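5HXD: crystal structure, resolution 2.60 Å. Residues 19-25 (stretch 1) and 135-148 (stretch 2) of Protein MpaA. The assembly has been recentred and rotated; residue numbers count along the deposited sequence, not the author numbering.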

# COMPACT_ATOMS: atom_id res chain seq x y z
N HIS A 19 12.50 1.70 15.04
CA HIS A 19 11.80 2.89 14.57
C HIS A 19 12.74 4.10 14.41
O HIS A 19 13.47 4.42 15.34
CB HIS A 19 10.67 3.29 15.53
CG HIS A 19 9.59 2.25 15.68
ND1 HIS A 19 8.97 1.66 14.60
CD2 HIS A 19 8.98 1.77 16.79
CE1 HIS A 19 8.05 0.82 15.05
NE2 HIS A 19 8.03 0.87 16.36
N TYR A 20 12.72 4.78 13.26
CA TYR A 20 13.43 6.07 13.14
C TYR A 20 12.50 7.30 13.12
O TYR A 20 12.91 8.38 12.68
CB TYR A 20 14.29 6.10 11.87
CG TYR A 20 13.50 6.10 10.57
CD1 TYR A 20 13.21 7.28 9.91
CD2 TYR A 20 13.07 4.90 10.00
CE1 TYR A 20 12.51 7.28 8.73
CE2 TYR A 20 12.37 4.89 8.83
CZ TYR A 20 12.09 6.07 8.19
OH TYR A 20 11.39 6.04 7.01
N GLY A 21 11.26 7.14 13.59
CA GLY A 21 10.43 8.30 13.83
C GLY A 21 8.93 8.09 13.83
O GLY A 21 8.45 6.99 14.10
N ARG A 22 8.20 9.16 13.54
CA ARG A 22 6.75 9.14 13.40
C ARG A 22 6.27 9.94 12.16
O ARG A 22 6.71 11.07 11.90
CB ARG A 22 6.08 9.70 14.66
CG ARG A 22 6.18 8.82 15.89
CD ARG A 22 5.42 7.54 15.70
NE ARG A 22 5.68 6.53 16.73
CZ ARG A 22 4.80 5.58 17.07
NH1 ARG A 22 3.63 5.54 16.46
NH2 ARG A 22 5.08 4.68 18.01
N SER A 23 5.35 9.33 11.41
CA SER A 23 4.60 10.01 10.36
C SER A 23 3.77 11.13 10.95
O SER A 23 3.48 11.14 12.14
CB SER A 23 3.69 9.03 9.59
OG SER A 23 2.68 8.47 10.42
N LEU A 24 3.37 12.06 10.09
CA LEU A 24 2.44 13.12 10.45
C LEU A 24 1.17 12.68 11.21
O LEU A 24 0.73 13.36 12.15
CB LEU A 24 2.02 13.85 9.19
CG LEU A 24 1.28 15.13 9.51
CD1 LEU A 24 2.16 16.08 10.33
CD2 LEU A 24 0.84 15.77 8.22
N LEU A 25 0.59 11.56 10.82
CA LEU A 25 -0.64 11.10 11.47
C LEU A 25 -0.37 10.18 12.67
O LEU A 25 -1.29 9.73 13.35
CB LEU A 25 -1.55 10.39 10.44
CG LEU A 25 -2.26 11.23 9.36
CD1 LEU A 25 -3.35 10.44 8.62
CD2 LEU A 25 -2.85 12.52 9.94
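Stretch 2 (135-148) EPETQALCQLIHRI

A helix packed against a strand often relies on one large aromatic residue, with small residues letting the backbones come close around it. The contact between residues 19-25 and 135-148 of MpaA is a compact example, burying 461 Å² between segments more than a hundred residues apart in sequence. Stretch 2 begins with Glu135 at the N-cap position and continues as a helix from Pro136 onward. It runs nearly antiparallel to strand 19-22, at a crossing angle of 156°, and the two axes approach to 7.8 Å.

Tyr20 is the centre of the contact. Its CA-to-CB bond points toward the helix, chi1 is 67° (p), and the ring lies beside Ala140 and Leu141, with Leu144 over one face. Ala140 is small enough to admit the ring closely: Tyr20 CD1 lies 3.5 Å from Ala140 O and 3.6 Å from Ala140 CB. One turn on, Leu144 CD2 sits over one ring face, 4.2 Å from the ring centroid of Tyr20 in a CH-pi contact, while Leu144 CD1 packs 3.7 Å from Tyr20 CB. A water reinforces the join, donating to both Tyr20 O (2.4 Å) and Ala140 O (2.6 Å). Next to the tyrosine, Gly21 leaves room where space is tight: an ideal CB there would fall 3.2 Å from Ala140 CB, and its backbone angles by themselves call for glycine.

At the end of the strand and just after it, the chain meets the first turn of the helix. Leu24, second in covered area, rests against Pro136, with Leu24 CB 3.9 Å from Pro136 CG; Arg22 O also approaches Pro136 CB at 3.7 Å. Polar anchoring comes from Glu137, whose CA-to-CB bond points sideways but whose carboxylate comes nearer, so that Leu24 N donates a hydrogen bond to Glu137 OE2 (3.1 Å, 160°). Ser23 and Glu137 mark the backbone register, their CA atoms 5.5 Å apart.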

# COMPACT_ATOMS: atom_id res chain seq x y z
N GLU A 135 8.45 18.19 5.93
CA GLU A 135 7.61 17.09 6.40
C GLU A 135 8.34 16.12 7.36
O GLU A 135 9.53 15.86 7.20
CB GLU A 135 7.04 16.32 5.21
CG GLU A 135 6.20 17.19 4.26
CD GLU A 135 5.08 17.94 4.98
OE1 GLU A 135 4.06 17.31 5.38
OE2 GLU A 135 5.23 19.17 5.14
N PRO A 136 7.61 15.58 8.36
CA PRO A 136 8.22 14.70 9.36
C PRO A 136 8.81 13.45 8.73
O PRO A 136 9.91 13.07 9.12
CB PRO A 136 7.05 14.36 10.31
CG PRO A 136 5.83 14.72 9.59
CD PRO A 136 6.16 15.78 8.59
N GLU A 137 8.09 12.82 7.80
CA GLU A 137 8.64 11.71 7.03
C GLU A 137 9.97 12.07 6.37
O GLU A 137 10.86 11.24 6.29
CB GLU A 137 7.66 11.26 5.96
CG GLU A 137 6.38 10.63 6.46
CD GLU A 137 5.30 11.65 6.72
OE1 GLU A 137 5.52 12.85 6.49
OE2 GLU A 137 4.22 11.23 7.18
N THR A 138 10.11 13.31 5.90
CA THR A 138 11.33 13.72 5.21
C THR A 138 12.51 13.92 6.16
O THR A 138 13.62 13.44 5.91
CB THR A 138 11.12 15.03 4.45
OG1 THR A 138 10.03 14.86 3.53
CG2 THR A 138 12.41 15.44 3.72
N GLN A 139 12.25 14.64 7.23
CA GLN A 139 13.25 14.89 8.25
C GLN A 139 13.76 13.60 8.83
O GLN A 139 14.97 13.41 8.97
CB GLN A 139 12.70 15.81 9.33
CG GLN A 139 12.64 17.26 8.86
CD GLN A 139 11.61 18.10 9.59
OE1 GLN A 139 11.18 17.77 10.70
NE2 GLN A 139 11.21 19.22 8.97
N ALA A 140 12.84 12.70 9.16
CA ALA A 140 13.21 11.45 9.81
C ALA A 140 14.15 10.63 8.94
O ALA A 140 15.15 10.11 9.42
CB ALA A 140 12.00 10.66 10.14
N LEU A 141 13.84 10.52 7.65
CA LEU A 141 14.72 9.78 6.76
C LEU A 141 16.07 10.48 6.61
O LEU A 141 17.08 9.81 6.55
CB LEU A 141 14.08 9.60 5.38
CG LEU A 141 14.88 8.66 4.46
CD1 LEU A 141 14.77 7.22 4.94
CD2 LEU A 141 14.48 8.78 3.01
N CYS A 142 16.07 11.81 6.55
CA CYS A 142 17.31 12.58 6.40
C CYS A 142 18.26 12.38 7.57
O CYS A 142 19.49 12.35 7.38
CB CYS A 142 17.00 14.06 6.26
SG CYS A 142 16.50 14.54 4.61
N GLN A 143 17.71 12.25 8.77
CA GLN A 143 18.52 12.05 9.96
C GLN A 143 19.02 10.60 10.09
O GLN A 143 20.16 10.36 10.51
CB GLN A 143 17.75 12.46 11.22
CG GLN A 143 17.75 13.97 11.44
CD GLN A 143 19.13 14.62 11.16
OE1 GLN A 143 20.17 14.13 11.63
NE2 GLN A 143 19.13 15.72 10.40
N LEU A 144 18.16 9.66 9.72
CA LEU A 144 18.53 8.26 9.60
C LEU A 144 19.79 8.11 8.74
O LEU A 144 20.77 7.50 9.16
CB LEU A 144 17.38 7.44 9.00
CG LEU A 144 17.55 5.93 8.79
CD1 LEU A 144 17.39 5.17 10.09
CD2 LEU A 144 16.57 5.42 7.75
N ILE A 145 19.77 8.70 7.54
CA ILE A 145 20.87 8.56 6.60
C ILE A 145 22.15 9.28 7.08
O ILE A 145 23.25 8.94 6.66
CB ILE A 145 20.43 9.04 5.17
CG1 ILE A 145 19.20 8.25 4.74
CG2 ILE A 145 21.54 8.82 4.14
CD1 ILE A 145 18.68 8.59 3.35
N HIS A 146 22.01 10.26 7.98
CA HIS A 146 23.17 10.89 8.62
C HIS A 146 23.74 9.99 9.71
O HIS A 146 24.95 9.76 9.77
CB HIS A 146 22.82 12.25 9.22
CG HIS A 146 22.96 13.39 8.26
ND1 HIS A 146 21.89 14.02 7.68
CD2 HIS A 146 24.07 14.01 7.78
CE1 HIS A 146 22.32 14.98 6.88
NE2 HIS A 146 23.63 15.00 6.92
N ARG A 147 22.86 9.46 10.56
CA ARG A 147 23.26 8.53 11.62
C ARG A 147 24.04 7.32 11.06
O ARG A 147 25.17 7.03 11.50
CB ARG A 147 22.03 8.06 12.40
CG ARG A 147 22.30 7.19 13.65
CD ARG A 147 21.06 6.36 14.07
NE ARG A 147 19.85 7.17 14.14
CZ ARG A 147 18.61 6.69 14.03
NH1 ARG A 147 18.44 5.38 13.84
NH2 ARG A 147 17.53 7.49 14.10
N ILE A 148 23.46 6.63 10.07
CA ILE A 148 24.01 5.36 9.61
C ILE A 148 25.10 5.47 8.53
O ILE A 148 25.88 4.52 8.36
CB ILE A 148 22.90 4.43 9.04
CG1 ILE A 148 22.30 5.02 7.77
CG2 ILE A 148 21.83 4.17 10.09
CD1 ILE A 148 21.86 3.97 6.79
O HOH W 1 16.71 3.70 15.04
O HOH W 2 14.99 9.34 11.92